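PDB 4HWV: pectate lyase/Amb allergen from Acidovorax citrulli, which probably cleaves the polygalacturonate chains of plant pectate by calcium-dependent beta-elimination, as other family 1 polysaccharide lyases do. Local coordinates for residues A15-S20 and S168-G173; V47-L53 and I87-G93; I54-Y58 and I161-T167; L57-T61 and V70-D75; F202-F206 and S245-R249. All blocks are in the same frame, centred on the assembly; numbering follows the deposited sequence. Where two conformers were deposited one is given.

Contact 1 of 5, residues A15-S20 and S168-G173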
# COMPACT_ATOMS: atom_id res chain seq x y z
N ALA A 15 -1.43 -10.31 25.81
CA ALA A 15 -1.37 -10.93 24.49
C ALA A 15 -1.60 -12.44 24.58
O ALA A 15 -1.06 -13.11 25.47
CB ALA A 15 -0.04 -10.65 23.86
N GLY A 16 -2.40 -12.98 23.67
CA GLY A 16 -2.64 -14.40 23.64
C GLY A 16 -3.70 -14.91 24.60
O GLY A 16 -3.84 -16.12 24.76
N SER A 17 -4.47 -14.01 25.21
CA SER A 17 -5.40 -14.43 26.24
C SER A 17 -6.88 -14.11 25.98
O SER A 17 -7.73 -14.63 26.69
CB SER A 17 -5.00 -13.84 27.59
OG SER A 17 -5.37 -12.48 27.69
N ILE A 18 -7.20 -13.26 25.00
CA ILE A 18 -8.61 -12.94 24.79
C ILE A 18 -9.45 -14.20 24.51
O ILE A 18 -8.96 -15.18 23.94
CB ILE A 18 -8.79 -11.91 23.64
CG1 ILE A 18 -10.17 -11.25 23.69
CG2 ILE A 18 -8.54 -12.54 22.26
CD1 ILE A 18 -10.36 -10.30 24.85
N ASP A 19 -10.71 -14.17 24.91
CA ASP A 19 -11.61 -15.28 24.63
C ASP A 19 -12.63 -14.92 23.56
O ASP A 19 -12.42 -13.99 22.79
CB ASP A 19 -12.28 -15.79 25.91
CG ASP A 19 -13.16 -14.75 26.59
OD1 ASP A 19 -13.43 -13.69 26.00
OD2 ASP A 19 -13.60 -15.01 27.70
N SER A 20 -13.73 -15.68 23.50
CA SER A 20 -14.64 -15.61 22.37
C SER A 20 -16.02 -15.12 22.75
O SER A 20 -16.92 -15.17 21.92
CB SER A 20 -14.75 -16.97 21.68
OG SER A 20 -13.47 -17.42 21.24
N SER A 168 -13.02 -20.41 16.73
CA SER A 168 -12.55 -19.06 17.02
C SER A 168 -11.20 -18.81 16.38
O SER A 168 -10.28 -19.63 16.54
CB SER A 168 -12.43 -18.84 18.53
OG SER A 168 -13.72 -18.87 19.12
N LEU A 169 -11.09 -17.70 15.65
CA LEU A 169 -9.83 -17.21 15.13
C LEU A 169 -9.53 -15.93 15.90
O LEU A 169 -10.29 -14.95 15.79
CB LEU A 169 -9.91 -16.90 13.63
CG LEU A 169 -10.24 -18.09 12.74
CD1 LEU A 169 -10.51 -17.65 11.32
CD2 LEU A 169 -9.11 -19.09 12.73
N LEU A 170 -8.45 -15.94 16.69
CA LEU A 170 -8.19 -14.86 17.63
C LEU A 170 -6.77 -14.36 17.42
O LEU A 170 -5.81 -15.09 17.63
CB LEU A 170 -8.38 -15.35 19.09
CG LEU A 170 -9.77 -15.90 19.43
CD1 LEU A 170 -9.77 -16.46 20.85
CD2 LEU A 170 -10.91 -14.88 19.27
N GLY A 171 -6.63 -13.13 16.95
CA GLY A 171 -5.29 -12.58 16.78
C GLY A 171 -4.56 -12.42 18.10
O GLY A 171 -5.18 -12.05 19.11
N ILE A 172 -3.25 -12.64 18.09
CA ILE A 172 -2.41 -12.35 19.26
C ILE A 172 -1.85 -10.93 19.17
O ILE A 172 -1.25 -10.54 18.17
CB ILE A 172 -1.23 -13.33 19.35
CG1 ILE A 172 -1.74 -14.75 19.60
CG2 ILE A 172 -0.23 -12.88 20.42
CD1 ILE A 172 -0.69 -15.83 19.41
N GLY A 173 -2.03 -10.14 20.23
CA GLY A 173 -1.29 -8.89 20.32
C GLY A 173 -1.81 -7.82 19.36
O GLY A 173 -3.01 -7.73 19.08

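Contact 2 of 5, residues V47-L53 and I87-G93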
# COMPACT_ATOMS: atom_id res chain seq x y z
N VAL A 47 -0.92 -20.48 15.45
CA VAL A 47 -0.50 -20.69 14.07
C VAL A 47 0.15 -19.44 13.47
O VAL A 47 -0.23 -18.31 13.79
CB VAL A 47 -1.71 -21.15 13.20
CG1 VAL A 47 -2.32 -22.42 13.79
CG2 VAL A 47 -2.77 -20.07 13.08
N ALA A 48 1.11 -19.67 12.59
CA ALA A 48 1.95 -18.58 12.07
C ALA A 48 2.14 -18.65 10.55
O ALA A 48 2.87 -17.83 9.97
CB ALA A 48 3.33 -18.58 12.78
N ASN A 49 1.48 -19.60 9.90
CA ASN A 49 1.56 -19.71 8.44
C ASN A 49 0.36 -20.47 7.92
O ASN A 49 -0.45 -21.01 8.70
CB ASN A 49 2.89 -20.35 7.99
CG ASN A 49 3.02 -21.80 8.43
OD1 ASN A 49 2.19 -22.63 8.09
ND2 ASN A 49 4.10 -22.12 9.17
N ARG A 50 0.22 -20.50 6.59
CA ARG A 50 -0.95 -21.07 5.96
C ARG A 50 -1.13 -22.56 6.27
O ARG A 50 -2.25 -23.03 6.49
CB ARG A 50 -0.87 -20.84 4.46
CG ARG A 50 -2.06 -21.39 3.65
CD ARG A 50 -1.94 -21.08 2.14
NE ARG A 50 -3.08 -21.60 1.40
CZ ARG A 50 -3.19 -22.88 1.03
NH1 ARG A 50 -2.22 -23.76 1.33
NH2 ARG A 50 -4.29 -23.29 0.38
N ASN A 51 -0.02 -23.30 6.27
CA ASN A 51 -0.10 -24.73 6.56
C ASN A 51 -0.61 -24.99 7.98
O ASN A 51 -1.50 -25.83 8.19
CB ASN A 51 1.25 -25.43 6.37
CG ASN A 51 1.65 -25.57 4.91
OD1 ASN A 51 0.82 -25.49 4.02
ND2 ASN A 51 2.92 -25.85 4.66
N GLU A 52 -0.06 -24.27 8.96
CA GLU A 52 -0.48 -24.44 10.35
C GLU A 52 -1.93 -24.05 10.55
O GLU A 52 -2.68 -24.72 11.27
CB GLU A 52 0.40 -23.62 11.28
CG GLU A 52 1.86 -24.13 11.33
CD GLU A 52 2.75 -23.28 12.22
OE1 GLU A 52 2.28 -22.26 12.74
OE2 GLU A 52 3.93 -23.64 12.40
N LEU A 53 -2.35 -22.96 9.90
CA LEU A 53 -3.74 -22.52 9.99
C LEU A 53 -4.68 -23.62 9.45
O LEU A 53 -5.68 -23.98 10.10
CB LEU A 53 -3.93 -21.23 9.19
CG LEU A 53 -5.38 -20.77 9.06
CD1 LEU A 53 -6.05 -20.45 10.39
CD2 LEU A 53 -5.42 -19.53 8.17
N ILE A 87 0.11 -14.17 8.50
CA ILE A 87 -0.12 -15.35 7.67
C ILE A 87 -0.48 -14.90 6.26
O ILE A 87 -1.52 -14.28 6.04
CB ILE A 87 -1.23 -16.24 8.27
CG1 ILE A 87 -0.77 -16.74 9.64
CG2 ILE A 87 -1.56 -17.39 7.31
CD1 ILE A 87 -1.72 -17.68 10.33
N ASP A 88 0.39 -15.23 5.31
CA ASP A 88 0.15 -14.95 3.90
C ASP A 88 -0.56 -16.16 3.31
O ASP A 88 -0.02 -17.27 3.30
CB ASP A 88 1.51 -14.76 3.21
CG ASP A 88 1.39 -14.29 1.76
OD1 ASP A 88 0.26 -14.14 1.25
OD2 ASP A 88 2.45 -14.10 1.14
N LEU A 89 -1.76 -15.93 2.80
CA LEU A 89 -2.54 -17.03 2.22
C LEU A 89 -2.20 -17.33 0.76
O LEU A 89 -2.59 -18.38 0.26
CB LEU A 89 -4.05 -16.77 2.35
CG LEU A 89 -4.56 -16.69 3.80
CD1 LEU A 89 -6.05 -16.37 3.79
CD2 LEU A 89 -4.26 -18.00 4.57
N ASN A 90 -1.50 -16.42 0.08
CA ASN A 90 -1.18 -16.61 -1.35
C ASN A 90 0.17 -17.29 -1.47
O ASN A 90 1.12 -16.74 -2.06
CB ASN A 90 -1.24 -15.27 -2.09
CG ASN A 90 -1.16 -15.44 -3.60
OD1 ASN A 90 -1.85 -16.26 -4.18
ND2 ASN A 90 -0.32 -14.65 -4.23
N VAL A 91 0.26 -18.49 -0.90
CA VAL A 91 1.51 -19.27 -0.88
C VAL A 91 1.23 -20.73 -1.18
O VAL A 91 0.11 -21.21 -0.96
CB VAL A 91 2.26 -19.15 0.45
CG1 VAL A 91 2.51 -17.67 0.80
CG2 VAL A 91 1.50 -19.85 1.58
N ASP A 92 2.24 -21.45 -1.65
CA ASP A 92 2.07 -22.86 -1.97
C ASP A 92 2.30 -23.74 -0.73
O ASP A 92 2.40 -23.24 0.39
CB ASP A 92 2.94 -23.29 -3.17
CG ASP A 92 4.42 -23.26 -2.88
OD1 ASP A 92 4.82 -23.19 -1.69
OD2 ASP A 92 5.23 -23.33 -3.84
N GLY A 93 2.34 -25.06 -0.94
CA GLY A 93 2.50 -26.01 0.15
C GLY A 93 3.85 -25.94 0.85
O GLY A 93 4.02 -26.55 1.91
O HOH W 1 0.38 -23.40 2.36
O HOH W 2 1.65 -18.53 5.16

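Contact 3 of 5, residues I54-Y58 and I161-T167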
# COMPACT_ATOMS: atom_id res chain seq x y z
N ILE A 54 -4.37 -24.15 8.28
CA ILE A 54 -5.17 -25.23 7.70
C ILE A 54 -5.20 -26.47 8.60
O ILE A 54 -6.26 -27.04 8.84
CB ILE A 54 -4.70 -25.57 6.27
CG1 ILE A 54 -5.04 -24.41 5.34
CG2 ILE A 54 -5.33 -26.88 5.78
CD1 ILE A 54 -4.27 -24.44 4.02
N GLN A 55 -4.05 -26.89 9.13
CA GLN A 55 -4.08 -28.07 10.00
C GLN A 55 -4.94 -27.83 11.24
O GLN A 55 -5.64 -28.73 11.71
CB GLN A 55 -2.67 -28.51 10.42
CG GLN A 55 -1.81 -29.07 9.28
CD GLN A 55 -2.40 -30.27 8.55
OE1 GLN A 55 -3.41 -30.86 8.96
NE2 GLN A 55 -1.78 -30.62 7.44
N ALA A 56 -4.92 -26.62 11.79
CA ALA A 56 -5.76 -26.33 12.95
C ALA A 56 -7.24 -26.43 12.57
O ALA A 56 -8.06 -27.04 13.28
CB ALA A 56 -5.42 -24.96 13.52
N LEU A 57 -7.59 -25.86 11.43
CA LEU A 57 -8.98 -25.90 10.97
C LEU A 57 -9.45 -27.32 10.66
O LEU A 57 -10.64 -27.63 10.77
CB LEU A 57 -9.15 -25.01 9.73
CG LEU A 57 -8.98 -23.51 9.98
CD1 LEU A 57 -8.83 -22.78 8.66
CD2 LEU A 57 -10.13 -22.91 10.77
N TYR A 58 -8.50 -28.17 10.25
CA TYR A 58 -8.80 -29.53 9.82
C TYR A 58 -8.45 -30.58 10.88
O TYR A 58 -8.48 -31.78 10.62
CB TYR A 58 -8.06 -29.84 8.50
CG TYR A 58 -8.71 -29.25 7.26
CD1 TYR A 58 -8.78 -27.87 7.08
CD2 TYR A 58 -9.23 -30.07 6.27
CE1 TYR A 58 -9.38 -27.32 5.95
CE2 TYR A 58 -9.81 -29.53 5.12
CZ TYR A 58 -9.89 -28.15 4.98
OH TYR A 58 -10.46 -27.58 3.87
N ILE A 161 -9.94 -20.43 2.16
CA ILE A 161 -9.69 -21.28 3.32
C ILE A 161 -11.03 -21.61 3.99
O ILE A 161 -11.75 -20.71 4.42
CB ILE A 161 -8.78 -20.56 4.35
CG1 ILE A 161 -7.47 -20.08 3.71
CG2 ILE A 161 -8.54 -21.46 5.55
CD1 ILE A 161 -6.55 -21.20 3.23
N SER A 162 -11.36 -22.89 4.06
CA SER A 162 -12.63 -23.33 4.63
C SER A 162 -12.60 -23.28 6.16
O SER A 162 -11.72 -23.88 6.80
CB SER A 162 -12.92 -24.76 4.16
OG SER A 162 -14.17 -25.19 4.64
N VAL A 163 -13.57 -22.59 6.75
CA VAL A 163 -13.67 -22.50 8.21
C VAL A 163 -14.86 -23.32 8.70
O VAL A 163 -15.99 -23.09 8.28
CB VAL A 163 -13.82 -21.04 8.69
CG1 VAL A 163 -13.92 -20.97 10.20
CG2 VAL A 163 -12.64 -20.21 8.18
N PRO A 164 -14.62 -24.31 9.56
CA PRO A 164 -15.69 -25.22 10.01
C PRO A 164 -16.42 -24.71 11.26
O PRO A 164 -16.10 -23.65 11.81
CB PRO A 164 -14.92 -26.50 10.35
CG PRO A 164 -13.63 -25.96 10.94
CD PRO A 164 -13.30 -24.73 10.09
N ASP A 165 -17.40 -25.48 11.72
CA ASP A 165 -18.20 -25.15 12.90
C ASP A 165 -17.35 -24.92 14.13
O ASP A 165 -16.27 -25.51 14.29
CB ASP A 165 -19.15 -26.29 13.24
CG ASP A 165 -20.02 -26.70 12.07
OD1 ASP A 165 -19.47 -27.28 11.10
OD2 ASP A 165 -21.24 -26.45 12.10
N ASN A 166 -17.87 -24.09 15.03
CA ASN A 166 -17.33 -23.99 16.38
C ASN A 166 -15.87 -23.58 16.37
O ASN A 166 -15.03 -24.18 17.04
CB ASN A 166 -17.54 -25.30 17.15
CG ASN A 166 -18.99 -25.73 17.18
OD1 ASN A 166 -19.87 -24.95 17.51
ND2 ASN A 166 -19.24 -26.99 16.83
N THR A 167 -15.58 -22.53 15.62
CA THR A 167 -14.22 -22.07 15.46
C THR A 167 -14.06 -20.65 15.93
O THR A 167 -14.84 -19.77 15.55
CB THR A 167 -13.82 -22.13 13.97
OG1 THR A 167 -13.93 -23.48 13.51
CG2 THR A 167 -12.38 -21.64 13.75
O HOH W 3 -9.60 -25.00 3.06

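Contact 4 of 5, residues L57-T61 and V70-D75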
# COMPACT_ATOMS: atom_id res chain seq x y z
N LEU A 57 -7.59 -25.86 11.43
CA LEU A 57 -8.98 -25.90 10.97
C LEU A 57 -9.45 -27.32 10.66
O LEU A 57 -10.64 -27.63 10.77
CB LEU A 57 -9.15 -25.01 9.73
CG LEU A 57 -8.98 -23.51 9.98
CD1 LEU A 57 -8.83 -22.78 8.66
CD2 LEU A 57 -10.13 -22.91 10.77
N TYR A 58 -8.50 -28.17 10.25
CA TYR A 58 -8.80 -29.53 9.82
C TYR A 58 -8.45 -30.58 10.88
O TYR A 58 -8.48 -31.78 10.62
CB TYR A 58 -8.06 -29.84 8.50
CG TYR A 58 -8.71 -29.25 7.26
CD1 TYR A 58 -8.78 -27.87 7.08
CD2 TYR A 58 -9.23 -30.07 6.27
CE1 TYR A 58 -9.38 -27.32 5.95
CE2 TYR A 58 -9.81 -29.53 5.12
CZ TYR A 58 -9.89 -28.15 4.98
OH TYR A 58 -10.46 -27.58 3.87
N GLY A 59 -8.12 -30.13 12.10
CA GLY A 59 -7.78 -31.07 13.16
C GLY A 59 -6.68 -32.04 12.76
O GLY A 59 -6.73 -33.24 13.06
N ASN A 60 -5.69 -31.50 12.05
CA ASN A 60 -4.52 -32.26 11.62
C ASN A 60 -4.83 -33.38 10.64
O ASN A 60 -4.04 -34.32 10.50
CB ASN A 60 -3.72 -32.75 12.84
CG ASN A 60 -2.98 -31.64 13.49
OD1 ASN A 60 -2.08 -31.07 12.89
ND2 ASN A 60 -3.35 -31.28 14.72
N THR A 61 -5.95 -33.26 9.93
CA THR A 61 -6.28 -34.25 8.91
C THR A 61 -5.99 -33.75 7.49
O THR A 61 -6.22 -34.48 6.54
CB THR A 61 -7.76 -34.68 8.95
OG1 THR A 61 -8.57 -33.60 8.48
CG2 THR A 61 -8.18 -35.11 10.36
N VAL A 70 -5.80 -28.29 -0.90
CA VAL A 70 -6.07 -29.04 0.33
C VAL A 70 -7.07 -30.17 0.14
O VAL A 70 -8.10 -30.00 -0.52
CB VAL A 70 -6.66 -28.08 1.39
CG1 VAL A 70 -6.98 -28.82 2.68
CG2 VAL A 70 -5.72 -26.90 1.64
N GLN A 71 -6.74 -31.32 0.73
CA GLN A 71 -7.68 -32.41 0.94
C GLN A 71 -7.79 -32.65 2.43
O GLN A 71 -6.84 -32.39 3.15
CB GLN A 71 -7.16 -33.69 0.31
CG GLN A 71 -6.94 -33.67 -1.19
CD GLN A 71 -6.27 -34.95 -1.65
OE1 GLN A 71 -5.03 -35.03 -1.72
NE2 GLN A 71 -7.07 -35.97 -1.94
N GLY A 72 -8.93 -33.15 2.89
CA GLY A 72 -9.02 -33.57 4.28
C GLY A 72 -10.38 -33.26 4.88
O GLY A 72 -11.31 -32.89 4.17
N THR A 73 -10.49 -33.38 6.20
CA THR A 73 -11.78 -33.25 6.87
C THR A 73 -11.80 -32.02 7.78
O THR A 73 -11.12 -32.01 8.80
CB THR A 73 -12.07 -34.49 7.73
OG1 THR A 73 -12.05 -35.64 6.88
CG2 THR A 73 -13.45 -34.38 8.40
N PRO A 74 -12.53 -30.95 7.39
CA PRO A 74 -12.64 -29.80 8.31
C PRO A 74 -13.21 -30.28 9.63
O PRO A 74 -14.12 -31.11 9.66
CB PRO A 74 -13.61 -28.86 7.58
CG PRO A 74 -13.47 -29.25 6.12
CD PRO A 74 -13.25 -30.73 6.13
N ASP A 75 -12.65 -29.77 10.72
CA ASP A 75 -12.98 -30.28 12.06
C ASP A 75 -14.13 -29.49 12.68
O ASP A 75 -14.01 -28.29 12.90
CB ASP A 75 -11.71 -30.14 12.92
CG ASP A 75 -11.85 -30.72 14.32
OD1 ASP A 75 -12.93 -31.23 14.68
OD2 ASP A 75 -10.86 -30.60 15.07

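Contact 5 of 5, residues F202-F206 and S245-R249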
# COMPACT_ATOMS: atom_id res chain seq x y z
N PHE A 202 -6.88 -7.97 8.50
CA PHE A 202 -7.05 -8.67 7.23
C PHE A 202 -6.70 -7.68 6.12
O PHE A 202 -7.21 -6.56 6.12
CB PHE A 202 -8.52 -9.08 7.07
CG PHE A 202 -8.96 -10.20 7.96
CD1 PHE A 202 -8.84 -11.51 7.52
CD2 PHE A 202 -9.52 -9.95 9.22
CE1 PHE A 202 -9.25 -12.56 8.31
CE2 PHE A 202 -9.94 -11.02 10.02
CZ PHE A 202 -9.82 -12.31 9.56
N GLU A 203 -5.86 -8.09 5.17
CA GLU A 203 -5.51 -7.19 4.06
C GLU A 203 -5.54 -7.87 2.71
O GLU A 203 -4.99 -8.96 2.54
CB GLU A 203 -4.08 -6.64 4.19
CG GLU A 203 -3.84 -5.80 5.45
CD GLU A 203 -2.42 -5.33 5.61
OE1 GLU A 203 -1.63 -5.37 4.64
OE2 GLU A 203 -2.09 -4.88 6.73
N ASP A 204 -6.18 -7.19 1.75
CA ASP A 204 -5.85 -7.32 0.33
C ASP A 204 -6.11 -8.72 -0.23
O ASP A 204 -5.18 -9.45 -0.59
CB ASP A 204 -4.40 -6.88 0.10
CG ASP A 204 -4.03 -6.75 -1.36
OD1 ASP A 204 -4.94 -6.65 -2.22
OD2 ASP A 204 -2.83 -6.74 -1.66
N ALA A 205 -7.39 -9.08 -0.29
CA ALA A 205 -7.80 -10.32 -0.95
C ALA A 205 -7.76 -10.05 -2.45
O ALA A 205 -8.73 -9.56 -3.03
CB ALA A 205 -9.19 -10.75 -0.49
N PHE A 206 -6.62 -10.33 -3.05
CA PHE A 206 -6.28 -9.86 -4.40
C PHE A 206 -6.41 -11.00 -5.40
O PHE A 206 -5.86 -12.10 -5.22
CB PHE A 206 -4.83 -9.37 -4.37
CG PHE A 206 -4.40 -8.60 -5.59
CD1 PHE A 206 -4.44 -7.20 -5.60
CD2 PHE A 206 -3.92 -9.27 -6.72
CE1 PHE A 206 -4.01 -6.48 -6.71
CE2 PHE A 206 -3.48 -8.55 -7.85
CZ PHE A 206 -3.53 -7.15 -7.84
N SER A 245 -8.82 -4.08 5.05
CA SER A 245 -8.50 -3.08 4.03
C SER A 245 -7.94 -3.74 2.78
O SER A 245 -7.68 -4.95 2.78
CB SER A 245 -7.44 -2.10 4.54
OG SER A 245 -6.18 -2.73 4.59
N ASP A 246 -7.70 -2.95 1.74
CA ASP A 246 -7.01 -3.44 0.55
C ASP A 246 -5.49 -3.41 0.71
O ASP A 246 -4.76 -3.50 -0.28
CB ASP A 246 -7.43 -2.65 -0.69
CG ASP A 246 -8.83 -3.00 -1.15
OD1 ASP A 246 -9.40 -4.01 -0.64
OD2 ASP A 246 -9.36 -2.28 -2.04
N GLY A 247 -5.00 -3.29 1.95
CA GLY A 247 -3.57 -3.25 2.17
C GLY A 247 -2.92 -2.15 1.35
O GLY A 247 -3.47 -1.05 1.23
N ASP A 248 -1.76 -2.44 0.76
CA ASP A 248 -1.04 -1.43 -0.00
C ASP A 248 -1.19 -1.61 -1.52
O ASP A 248 -0.37 -1.09 -2.27
CB ASP A 248 0.44 -1.38 0.41
CG ASP A 248 1.21 -2.58 -0.08
OD1 ASP A 248 0.57 -3.62 -0.40
OD2 ASP A 248 2.47 -2.50 -0.16
N ARG A 249 -2.22 -2.34 -1.95
CA ARG A 249 -2.56 -2.39 -3.37
C ARG A 249 -3.95 -1.79 -3.57
O ARG A 249 -4.95 -2.50 -3.75
CB ARG A 249 -2.49 -3.81 -3.92
CG ARG A 249 -1.04 -4.27 -4.14
CD ARG A 249 -0.94 -5.62 -4.86
NE ARG A 249 -1.42 -6.69 -4.00
CZ ARG A 249 -1.29 -7.98 -4.29
NH1 ARG A 249 -0.74 -8.38 -5.44
NH2 ARG A 249 -1.70 -8.87 -3.40
O HOH W 4 -6.39 -3.97 7.03
O HOH W 5 -0.59 -4.99 2.05
O HOH W 6 -0.74 -6.79 0.02
O HOH W 7 -9.40 -6.94 -0.10

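Contact 1 of 5, residues A15-S20 and S168-G173
Ser168 and Ser20 meet through their hydroxyls at one end of this contact. Here an N-terminal loop runs along the outside of a strand of the right-handed parallel beta-helix. The strand, 167-171, lies between strands 79-83 and 192-198. The loop heads in nearly the opposite direction, with the end-to-end lines 157° apart, yet it does not join the sheet as a further strand. The two oxygens, Ser168 OG and Ser20 OG, are 2.6 Å apart, a short hydrogen bond in which either could be the donor. Each OG stands opposite its own carbonyl carbon, with chi1 near -60°, which turns the two hydroxyls to face each other. Ser168 OG is also bonded to Gly36 N. Next along the strand, Leu170 pushes a forked tip under the loop backbone. Its CD1 lies 3.4 Å from Ile18 O, and its CD2 lies 3.9 Å from Asp19 O. Both carbonyls take their hydrogen bonds from arginines, Ile18 O from Arg82 and Asp19 O from Arg198. Lower down the same side chain, Leu170 CB touches Ile18 CG2 at 4.2 Å. Two residues on, Ile172 makes its closest contacts with its CG2 branch, while CG1 lies near Gly16 CA. The CG2 methyl is 3.9 Å from Gly16 N and 4.1 Å from Ala15 CB. At Gly173 the two backbones come close. The carboxylate of Glu484, from the C-terminal region, ties them together: its OE1 accepts from both Gly16 N and Gly173 N. Ala15 CB closes the row, resting 4.1 Å from Gly173 CA.

Contact 2 of 5, residues V47-L53 and I87-G93
Ile87 lies against the backbone turn that leads into helix 50-57. Its CG1 is 3.6 Å from Asn49 N, and its CG2 faces Arg50 N. The tip, CD1, reaches on to Val47 CG2 at 3.8 Å. Arg50 makes the other broad contact. Its CG is anti to the backbone N (chi1 -180°) and the chain stays straight out to NE, which lays it across Leu89 and past Val91. Arg50 CD comes 3.4 Å from Leu89 O and also packs on Val91 CG2. Val91 O lies over one face of the guanidinium but has no hydrogen-bond partner in the model. Leu53 CD2 crosses Leu89 CD2 at about a right angle, 4.1 Å apart. Asn51 ND2 donates to Gly93 O at 3.0 Å. This bond is nearly straight, with the acceptor in the amide plane. Two waters add polar links. One sits at the guanidinium edge, in plane, and joins Arg50 NH1, Asn51 OD1 and Asp92 O. The other bridges Arg50 N and Asp88 O. Further out, Arg50 NH2 donates to the backbone oxygens of Val158 and Gly68, which fix the far end of the chain. The loop keeps its own shape through an Asx turn, in which Asp88 OD1 accepts from Asn90 N at 3.1 Å; the same oxygen is bonded to His180. On the helix side, Asn49 OD1 accepts from Glu52 N at 2.9 Å, an N-cap bond. The N-capped helix 50-57 covers the N-terminal end of the parallel beta-helix, consistent with the capping helix of other pectate lyases.

Contact 3 of 5, residues I54-Y58 and I161-T167
Leu57 points from helix 50-57 toward strand 160-163 and the turn after it. Its CB lies 4.1 Å from Ser162 O and about as far from Pro164 CD. CG stands opposite the carbonyl carbon (chi1 -67°), and the two methyls then part. CD1 goes to the strand and presses on Ile161 CG2 at 3.4 Å, tighter than usual van der Waals contact. The same methyl lies 3.6 Å from Ser162 O. That oxygen is buried by the contact and has no partner in the model. CD2 goes to the turn. It touches Pro164 CD at 3.7 Å and Thr167 CG2 at 3.9 Å, with Val163 CG1 a little further off. The proline also lies against the helix backbone, since its CG is close to Leu57 O. One helical turn earlier, Ile54 adds a second apolar touch, its CD1 meeting Ile161 CD1 at 4.0 Å. Tyr58 adds a polar link: a water bonded to Tyr58 OH at 2.8 Å accepts from Ser162 N. Within the turn, Thr167 OG1 donates to Pro164 O from above the carbonyl plane and holds the two ends of the bend together. The amine of Lys79 is bonded to the same OG1. Leu57 also touches Ile81 of strand 79-83, which touches Thr167 as well. The helix thus sets its leucine into the apolar interior between strands 79-83 and 160-163. The arrangement is consistent with the N-terminal helix that caps the core of the right-handed parallel beta-helix in pectate lyases.

Contact 4 of 5, residues L57-T61 and V70-D75
Leu57 O accepts from Asp75 N at 2.9 Å, in the plane of the carbonyl. The bond is almost straight, at 170°, and ties the last turn of helix 50-57 to the returning chain. A second link runs through Thr61. Its OG1 accepts from Thr73 N at 3.0 Å and donates to Tyr58 O at 2.8 Å on a lone pair. To do both, OG1 stands between its own backbone N and carbonyl carbon (chi1 71°), where it faces back into the turn. Tyr58 O also accepts from Thr61 N, the closing bond of a type I' turn, so two donors from one residue grip it. The hydroxyl therefore joins the turn to the facing chain. Nearby, Tyr58 O and Thr73 O lie 3.2 Å apart, two acceptors with no bond between them. Around these bonds the Tyr58 ring is held between two residues of 70-75. Val70 CG1 makes a CH-pi contact over one face, 4.1 Å from the ring centroid. Pro74 lies alongside the ring over the opposite face, off-centre, with its CG 4.2 Å from the centroid. The backbone at Gly72 and Thr73 passes along the ring edge, close to its plane. At the far end, Asp75 CB rests near Leu57 O and Gly59 N, while its OD2 forms a salt bridge with Arg43 and its OD1 accepts from Ala77 N. Gly59 has positive phi and is the C-prime residue of a Schellman motif, with Asn60 N bonded to Gln55 O. This is a common way to end a helix and turn the chain away from it.

Contact 5 of 5, residues F202-F206 and S245-R249
Glu203 and Ser245 pair in parallel where two neighbouring strands of the beta-helix end. Ser245 N donates to Phe202 O at 3.1 Å, and Asp204 N donates to Ser245 O at 2.9 Å. Both chains then leave the sheet, Asp204 with positive phi. The other chain makes an ST turn at Ser245 and a type II' turn from Asp246 to Arg249. Arg249 bends at chi3 (-69°) and presents its guanidinium edge to Asp204. Arg249 NE meets Asp204 OD2 at 2.7 Å on its syn lone pair. Arg249 NH2 meets the same Asp204 OD2 at 3.0 Å from above the carboxylate plane, a side-on salt bridge to one oxygen. The carboxylate plane stands 87° from the guanidinium plane. Phe206 lies flat on one guanidinium face, planes 3° apart and centres 3.6 Å apart, in a cation-pi stack. Asp204 OD1 is bonded to His277, and Asp248 reaches His250 and His252 of the second subunit. With the Asp246 side chain about 11 Å from the bound calcium ion, the contact lies outside the metal's shell. Gripped at its edge and covered on a face, the guanidinium is fixed in rotation. Its charge probably offsets part of the negative charge of the aspartates gathered here.

Overall arrangement
Contacts 2, 3 and 4 all use helix 50-57: its capped start, its inner face and its exit turn. Contacts 3 and 4 even share Leu57 and Tyr58. Contact 3 is buried and mostly apolar. Contact 4 lies at the surface and relies on a backbone bond, a threonine hydroxyl and a sandwiched ring. Contact 2 is partly buried and mixes apolar touch with water bridges; its Leu89 packs on Ile161 of contact 3. Contact 1 is buried as well, but it holds an N-terminal loop rather than the helix, and Leu169 and Leu53 link it to contact 2. Contact 5, also buried, lies nearest the chain centre, touches none of the others, and alone carries a salt bridge between its segments.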